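Local coordinates for protein DnaJ homolog subfamily C member 10 (PDB 3APQ) that reduces disulfides in the endoplasmic reticulum, serving both the correct folding of proteins and the degradation of misfolded ones, at residues A[115-124]-A[147-158]. Sequence-based numbering, arbitrary orientation. Where two conformers were deposited one is given.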
ATOM      1  N   GLU A 115      -0.833  10.971  17.128  1.00 24.85           N
ATOM      2  CA  GLU A 115      -1.652   9.776  17.349  1.00 22.34           C
ATOM      3  C   GLU A 115      -0.748   8.571  17.417  1.00 19.66           C
ATOM      4  O   GLU A 115       0.326   8.574  16.805  1.00 19.09           O
ATOM      5  CB  GLU A 115      -2.593   9.627  16.176  1.00 21.77           C
ATOM      6  CG  GLU A 115      -3.770  10.549  16.216  1.00 25.98           C
ATOM      7  CD  GLU A 115      -4.747  10.265  15.050  1.00 31.91           C
ATOM      8  OE1 GLU A 115      -4.741  11.016  14.054  1.00 36.39           O
ATOM      9  OE2 GLU A 115      -5.511   9.289  15.103  1.00 34.35           O
ATOM     10  N   LEU A 116      -1.165   7.536  18.128  1.00 17.91           N
ATOM     11  CA  LEU A 116      -0.354   6.324  18.236  1.00 17.88           C
ATOM     12  C   LEU A 116      -0.609   5.432  16.981  1.00 16.53           C
ATOM     13  O   LEU A 116      -1.756   5.088  16.718  1.00 15.16           O
ATOM     14  CB  LEU A 116      -0.723   5.569  19.507  1.00 19.62           C
ATOM     15  CG  LEU A 116      -0.072   4.186  19.697  1.00 19.65           C
ATOM     16  CD1 LEU A 116       1.427   4.395  19.834  1.00 21.84           C
ATOM     17  CD2 LEU A 116      -0.577   3.432  20.896  1.00 22.58           C
ATOM     18  N   TRP A 117       0.433   5.133  16.224  1.00 15.68           N
ATOM     19  CA  TRP A 117       0.301   4.319  14.994  1.00 15.85           C
ATOM     20  C   TRP A 117       1.139   3.063  15.096  1.00 16.86           C
ATOM     21  O   TRP A 117       2.345   3.130  15.461  1.00 20.27           O
ATOM     22  CB  TRP A 117       0.807   5.111  13.805  1.00 14.56           C
ATOM     23  CG  TRP A 117      -0.197   6.048  13.230  1.00 15.53           C
ATOM     24  CD1 TRP A 117      -0.421   7.367  13.590  1.00 15.38           C
ATOM     25  CD2 TRP A 117      -1.106   5.767  12.149  1.00 12.42           C
ATOM     26  NE1 TRP A 117      -1.409   7.911  12.770  1.00 14.98           N
ATOM     27  CE2 TRP A 117      -1.859   6.951  11.905  1.00 12.61           C
ATOM     28  CE3 TRP A 117      -1.372   4.625  11.383  1.00 13.30           C
ATOM     29  CZ2 TRP A 117      -2.850   7.034  10.898  1.00 13.87           C
ATOM     30  CZ3 TRP A 117      -2.355   4.708  10.379  1.00 11.68           C
ATOM     31  CH2 TRP A 117      -3.097   5.905  10.173  1.00 12.16           C
ATOM     32  N   PHE A 118       0.591   1.923  14.699  1.00 15.12           N
ATOM     33  CA  PHE A 118       1.350   0.699  14.652  1.00 14.23           C
ATOM     34  C   PHE A 118       1.295   0.258  13.197  1.00 13.51           C
ATOM     35  O   PHE A 118       0.187   0.025  12.657  1.00 12.97           O
ATOM     36  CB  PHE A 118       0.628  -0.296  15.555  1.00 14.86           C
ATOM     37  CG  PHE A 118       1.374  -1.597  15.805  1.00 14.74           C
ATOM     38  CD1 PHE A 118       0.694  -2.632  16.425  1.00 14.11           C
ATOM     39  CD2 PHE A 118       2.760  -1.768  15.522  1.00 14.88           C
ATOM     40  CE1 PHE A 118       1.354  -3.848  16.731  1.00 16.07           C
ATOM     41  CE2 PHE A 118       3.406  -2.961  15.806  1.00 16.15           C
ATOM     42  CZ  PHE A 118       2.708  -4.019  16.412  1.00 15.16           C
ATOM     43  N   VAL A 119       2.467   0.247  12.564  1.00 13.21           N
ATOM     44  CA  VAL A 119       2.594   0.105  11.123  1.00 12.97           C
ATOM     45  C   VAL A 119       3.384  -1.162  10.722  1.00 12.79           C
ATOM     46  O   VAL A 119       4.455  -1.460  11.271  1.00 13.67           O
ATOM     47  CB  VAL A 119       3.296   1.355  10.535  1.00 14.53           C
ATOM     48  CG1 VAL A 119       3.487   1.218   8.976  1.00 16.20           C
ATOM     49  CG2 VAL A 119       2.476   2.595  10.893  1.00 13.48           C
ATOM     50  N   ASN A 120       2.808  -1.895   9.773  1.00 13.33           N
ATOM     51  CA  ASN A 120       3.387  -3.085   9.191  1.00 13.27           C
ATOM     52  C   ASN A 120       4.037  -2.669   7.886  1.00 12.20           C
ATOM     53  O   ASN A 120       3.315  -2.301   6.926  1.00 12.34           O
ATOM     54  CB  ASN A 120       2.270  -4.091   8.915  1.00 11.94           C
ATOM     55  CG  ASN A 120       2.738  -5.313   8.154  1.00 14.29           C
ATOM     56  OD1 ASN A 120       3.924  -5.465   7.859  1.00 15.81           O
ATOM     57  ND2 ASN A 120       1.809  -6.222   7.886  1.00 15.59           N
ATOM     58  N   PHE A 121       5.372  -2.708   7.867  1.00 12.59           N
ATOM     59  CA  PHE A 121       6.181  -2.448   6.665  1.00 13.11           C
ATOM     60  C   PHE A 121       6.395  -3.786   5.975  1.00 13.84           C
ATOM     61  O   PHE A 121       7.043  -4.696   6.524  1.00 14.10           O
ATOM     62  CB  PHE A 121       7.554  -1.835   6.995  1.00 13.73           C
ATOM     63  CG  PHE A 121       7.483  -0.428   7.523  1.00 16.59           C
ATOM     64  CD1 PHE A 121       7.668   0.648   6.680  1.00 18.81           C
ATOM     65  CD2 PHE A 121       7.282  -0.202   8.885  1.00 17.96           C
ATOM     66  CE1 PHE A 121       7.599   1.953   7.179  1.00 20.19           C
ATOM     67  CE2 PHE A 121       7.193   1.104   9.392  1.00 17.83           C
ATOM     68  CZ  PHE A 121       7.364   2.171   8.530  1.00 22.86           C
ATOM     69  N   TYR A 122       5.831  -3.921   4.797  1.00 13.88           N
ATOM     70  CA  TYR A 122       5.894  -5.206   4.066  1.00 15.35           C
ATOM     71  C   TYR A 122       6.445  -4.993   2.656  1.00 16.72           C
ATOM     72  O   TYR A 122       6.717  -3.865   2.242  1.00 14.71           O
ATOM     73  CB  TYR A 122       4.476  -5.858   4.091  1.00 16.22           C
ATOM     74  CG  TYR A 122       3.422  -5.084   3.307  1.00 15.41           C
ATOM     75  CD1 TYR A 122       3.193  -5.413   1.984  1.00 17.47           C
ATOM     76  CD2 TYR A 122       2.668  -4.038   3.862  1.00 14.83           C
ATOM     77  CE1 TYR A 122       2.288  -4.733   1.197  1.00 20.17           C
ATOM     78  CE2 TYR A 122       1.697  -3.317   3.024  1.00 16.70           C
ATOM     79  CZ  TYR A 122       1.527  -3.708   1.712  1.00 19.39           C
ATOM     80  OH  TYR A 122       0.615  -3.141   0.804  1.00 24.48           O
ATOM     81  N   SER A 123       6.658  -6.077   1.905  1.00 17.22           N
ATOM     82  CA  SER A 123       7.168  -5.962   0.558  0.50 18.00           C
ATOM     83  C   SER A 123       6.469  -7.040  -0.278  1.00 19.07           C
ATOM     84  O   SER A 123       6.111  -8.088   0.265  1.00 18.96           O
ATOM     85  CB  SER A 123       8.689  -6.123   0.547  0.50 18.96           C
ATOM     86  OG  SER A 123       9.216  -6.139  -0.764  0.50 17.49           O
ATOM     87  N   PRO A 124       6.242  -6.762  -1.583  1.00 19.64           N
ATOM     88  CA  PRO A 124       5.628  -7.779  -2.436  1.00 19.80           C
ATOM     89  C   PRO A 124       6.576  -9.017  -2.529  1.00 20.49           C
ATOM     90  O   PRO A 124       7.792  -8.885  -2.361  1.00 20.83           O
ATOM     91  CB  PRO A 124       5.511  -7.064  -3.811  1.00 19.76           C
ATOM     92  CG  PRO A 124       6.480  -5.922  -3.761  1.00 23.16           C
ATOM     93  CD  PRO A 124       6.379  -5.476  -2.297  1.00 21.51           C
ATOM     94  N   LEU A 147      -6.145   2.510  18.714  1.00 15.84           N
ATOM     95  CA  LEU A 147      -4.985   3.162  18.143  1.00 16.66           C
ATOM     96  C   LEU A 147      -5.096   3.013  16.630  1.00 16.58           C
ATOM     97  O   LEU A 147      -6.019   2.332  16.108  1.00 16.98           O
ATOM     98  CB  LEU A 147      -3.660   2.528  18.660  1.00 15.96           C
ATOM     99  CG  LEU A 147      -3.315   1.133  18.145  1.00 14.91           C
ATOM    100  CD1 LEU A 147      -1.763   0.867  18.346  1.00 16.59           C
ATOM    101  CD2 LEU A 147      -4.206   0.015  18.769  1.00 16.53           C
ATOM    102  N   ARG A 148      -4.186   3.661  15.908  1.00 16.39           N
ATOM    103  CA  ARG A 148      -4.252   3.615  14.453  1.00 15.02           C
ATOM    104  C   ARG A 148      -3.357   2.512  13.927  1.00 15.58           C
ATOM    105  O   ARG A 148      -2.170   2.389  14.309  1.00 15.13           O
ATOM    106  CB  ARG A 148      -3.796   4.944  13.827  1.00 15.67           C
ATOM    107  CG  ARG A 148      -4.406   6.165  14.462  1.00 16.95           C
ATOM    108  CD  ARG A 148      -5.854   6.362  14.100  1.00 23.65           C
ATOM    109  NE  ARG A 148      -6.264   6.318  12.689  1.00 23.63           N
ATOM    110  CZ  ARG A 148      -6.320   7.326  11.818  1.00 23.39           C
ATOM    111  NH1 ARG A 148      -5.961   8.560  12.123  1.00 24.85           N
ATOM    112  NH2 ARG A 148      -6.814   7.097  10.590  1.00 21.33           N
ATOM    113  N   ILE A 149      -3.904   1.743  12.986  1.00 14.17           N
ATOM    114  CA  ILE A 149      -3.186   0.620  12.445  1.00 12.29           C
ATOM    115  C   ILE A 149      -2.910   0.922  10.969  1.00 12.37           C
ATOM    116  O   ILE A 149      -3.830   1.234  10.178  1.00 12.68           O
ATOM    117  CB  ILE A 149      -3.988  -0.734  12.574  1.00 10.65           C
ATOM    118  CG1 ILE A 149      -4.414  -1.034  14.032  1.00 13.77           C
ATOM    119  CG2 ILE A 149      -3.264  -1.883  11.794  1.00 13.72           C
ATOM    120  CD1 ILE A 149      -3.290  -1.018  15.053  1.00 13.18           C
ATOM    121  N   GLY A 150      -1.624   0.814  10.621  1.00 12.66           N
ATOM    122  CA  GLY A 150      -1.127   1.161   9.260  1.00 11.70           C
ATOM    123  C   GLY A 150      -0.382   0.030   8.567  1.00 11.89           C
ATOM    124  O   GLY A 150      -0.028  -0.993   9.184  1.00 12.83           O
ATOM    125  N   ALA A 151      -0.158   0.221   7.279  1.00 10.29           N
ATOM    126  CA  ALA A 151       0.640  -0.692   6.484  1.00 11.08           C
ATOM    127  C   ALA A 151       1.390   0.159   5.500  1.00 12.08           C
ATOM    128  O   ALA A 151       0.845   1.164   5.002  1.00 11.80           O
ATOM    129  CB  ALA A 151      -0.289  -1.697   5.745  1.00 13.50           C
ATOM    130  N   VAL A 152       2.648  -0.192   5.238  1.00 12.37           N
ATOM    131  CA  VAL A 152       3.445   0.494   4.212  1.00 12.40           C
ATOM    132  C   VAL A 152       3.989  -0.546   3.221  1.00 13.94           C
ATOM    133  O   VAL A 152       4.643  -1.513   3.613  1.00 15.22           O
ATOM    134  CB  VAL A 152       4.600   1.306   4.798  1.00 12.81           C
ATOM    135  CG1 VAL A 152       5.569   1.727   3.683  1.00 12.38           C
ATOM    136  CG2 VAL A 152       4.120   2.565   5.532  1.00 11.90           C
ATOM    137  N   ASN A 153       3.709  -0.339   1.934  1.00 14.50           N
ATOM    138  CA  ASN A 153       4.217  -1.205   0.895  1.00 15.48           C
ATOM    139  C   ASN A 153       5.577  -0.660   0.477  1.00 15.11           C
ATOM    140  O   ASN A 153       5.688   0.303  -0.334  1.00 16.69           O
ATOM    141  CB  ASN A 153       3.255  -1.230  -0.302  1.00 15.59           C
ATOM    142  CG  ASN A 153       3.760  -2.102  -1.450  1.00 19.28           C
ATOM    143  OD1 ASN A 153       4.820  -2.722  -1.367  1.00 19.04           O
ATOM    144  ND2 ASN A 153       2.997  -2.130  -2.548  1.00 21.27           N
ATOM    145  N   CYS A 154       6.610  -1.296   1.007  1.00 15.97           N
ATOM    146  CA  CYS A 154       7.978  -0.956   0.630  1.00 17.22           C
ATOM    147  C   CYS A 154       8.301  -1.213  -0.826  1.00 18.71           C
ATOM    148  O   CYS A 154       9.249  -0.610  -1.325  1.00 19.45           O
ATOM    149  CB  CYS A 154       9.017  -1.638   1.509  1.00 16.56           C
ATOM    150  SG  CYS A 154       8.777  -1.223   3.237  1.00 19.15           S
ATOM    151  N   GLY A 155       7.541  -2.064  -1.508  1.00 18.87           N
ATOM    152  CA  GLY A 155       7.736  -2.205  -2.971  1.00 21.41           C
ATOM    153  C   GLY A 155       7.484  -0.934  -3.718  1.00 22.92           C
ATOM    154  O   GLY A 155       8.172  -0.611  -4.714  1.00 25.10           O
ATOM    155  N   ASP A 156       6.516  -0.171  -3.253  1.00 23.89           N
ATOM    156  CA  ASP A 156       6.203   1.114  -3.867  1.00 24.88           C
ATOM    157  C   ASP A 156       7.049   2.313  -3.413  1.00 25.21           C
ATOM    158  O   ASP A 156       7.060   3.333  -4.100  1.00 26.04           O
ATOM    159  CB  ASP A 156       4.716   1.413  -3.698  1.00 26.03           C
ATOM    160  CG  ASP A 156       3.839   0.670  -4.728  1.00 28.62           C
ATOM    161  OD1 ASP A 156       4.355  -0.010  -5.652  1.00 32.87           O
ATOM    162  OD2 ASP A 156       2.619   0.778  -4.598  1.00 30.65           O
ATOM    163  N   ASP A 157       7.740   2.220  -2.262  1.00 24.29           N
ATOM    164  CA  ASP A 157       8.653   3.290  -1.831  1.00 22.95           C
ATOM    165  C   ASP A 157       9.818   2.780  -0.997  1.00 23.63           C
ATOM    166  O   ASP A 157       9.779   2.795   0.240  1.00 21.90           O
ATOM    167  CB  ASP A 157       7.881   4.324  -1.039  1.00 23.65           C
ATOM    168  CG  ASP A 157       8.649   5.650  -0.870  1.00 25.99           C
ATOM    169  OD1 ASP A 157       9.891   5.680  -0.990  1.00 26.20           O
ATOM    170  OD2 ASP A 157       7.998   6.649  -0.564  1.00 23.70           O
ATOM    171  N   ARG A 158      10.872   2.357  -1.682  1.00 23.82           N
ATOM    172  CA  ARG A 158      11.981   1.680  -1.015  1.00 25.83           C
ATOM    173  C   ARG A 158      12.693   2.626  -0.099  1.00 25.58           C
ATOM    174  O   ARG A 158      13.155   2.231   0.969  1.00 26.99           O
ATOM    175  CB  ARG A 158      12.969   1.116  -2.041  1.00 26.29           C
ATOM    176  CG  ARG A 158      12.330   0.022  -2.881  1.00 29.73           C
ATOM    177  CD  ARG A 158      12.167  -1.252  -2.124  1.00 30.14           C
ATOM    178  NE  ARG A 158      11.520  -2.297  -2.940  1.00 32.76           N
ATOM    179  CZ  ARG A 158      11.101  -3.461  -2.462  1.00 32.94           C
ATOM    180  NH1 ARG A 158      11.239  -3.746  -1.178  1.00 33.65           N
ATOM    181  NH2 ARG A 158      10.513  -4.340  -3.268  1.00 35.33           N
TER
HETATM  182  O   HOH W   1      10.522  -7.468  -2.972  1.00 46.21           O
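Arg148 covers one face of the Trp117 indole. Its CB sits 3.3 Å from the centroid of the Trp117 six-membered ring, a CH-pi contact, and the backbone of Gly150 lies at the ring's edge. Strands 117-122 and 148-153 are parallel neighbours in the first thioredoxin domain, joined through helix 127-142 as a beta-alpha-beta crossover. The Arg148 chain bends at chi2 and chi3 (-74° and -50°), which folds its guanidinium back over Trp117 CZ2. The ring and guanidinium planes are 38° apart. In the guanidinium plane, Arg148 NH1 forms a salt bridge to Glu115 OE2 at 3.1 Å, on the syn side, though somewhat out of the carboxylate plane. An alanine in place of Trp117 would probably leave the Arg148 guanidinium without its backing and free to turn away from Glu115.

Seven backbone hydrogen bonds run from Arg148 N to Leu116 O through to Cys154 N to Tyr122 O. Gly150 fits closely beside Val119 and Trp117, where a CB would be tight. On the sheet face that carries Trp117 and Val119, Val152 CB packs 3.7 Å from Phe121 CD1. On the opposite sheet face, Tyr122 receives Asn153 CA over its ring and Ala151 CB at its edge; its side chain also reaches the redox-active CXXC motif of Cys126 and Cys129.

Cys154, disulfide-bonded to Cys161, brings SG to the edge of the Phe121 ring. Farther on, Arg158 NH1 donates to Ser123 OG at 3.2 Å, and one water joins Ser123 OG, Pro124 O and Arg158 NH2.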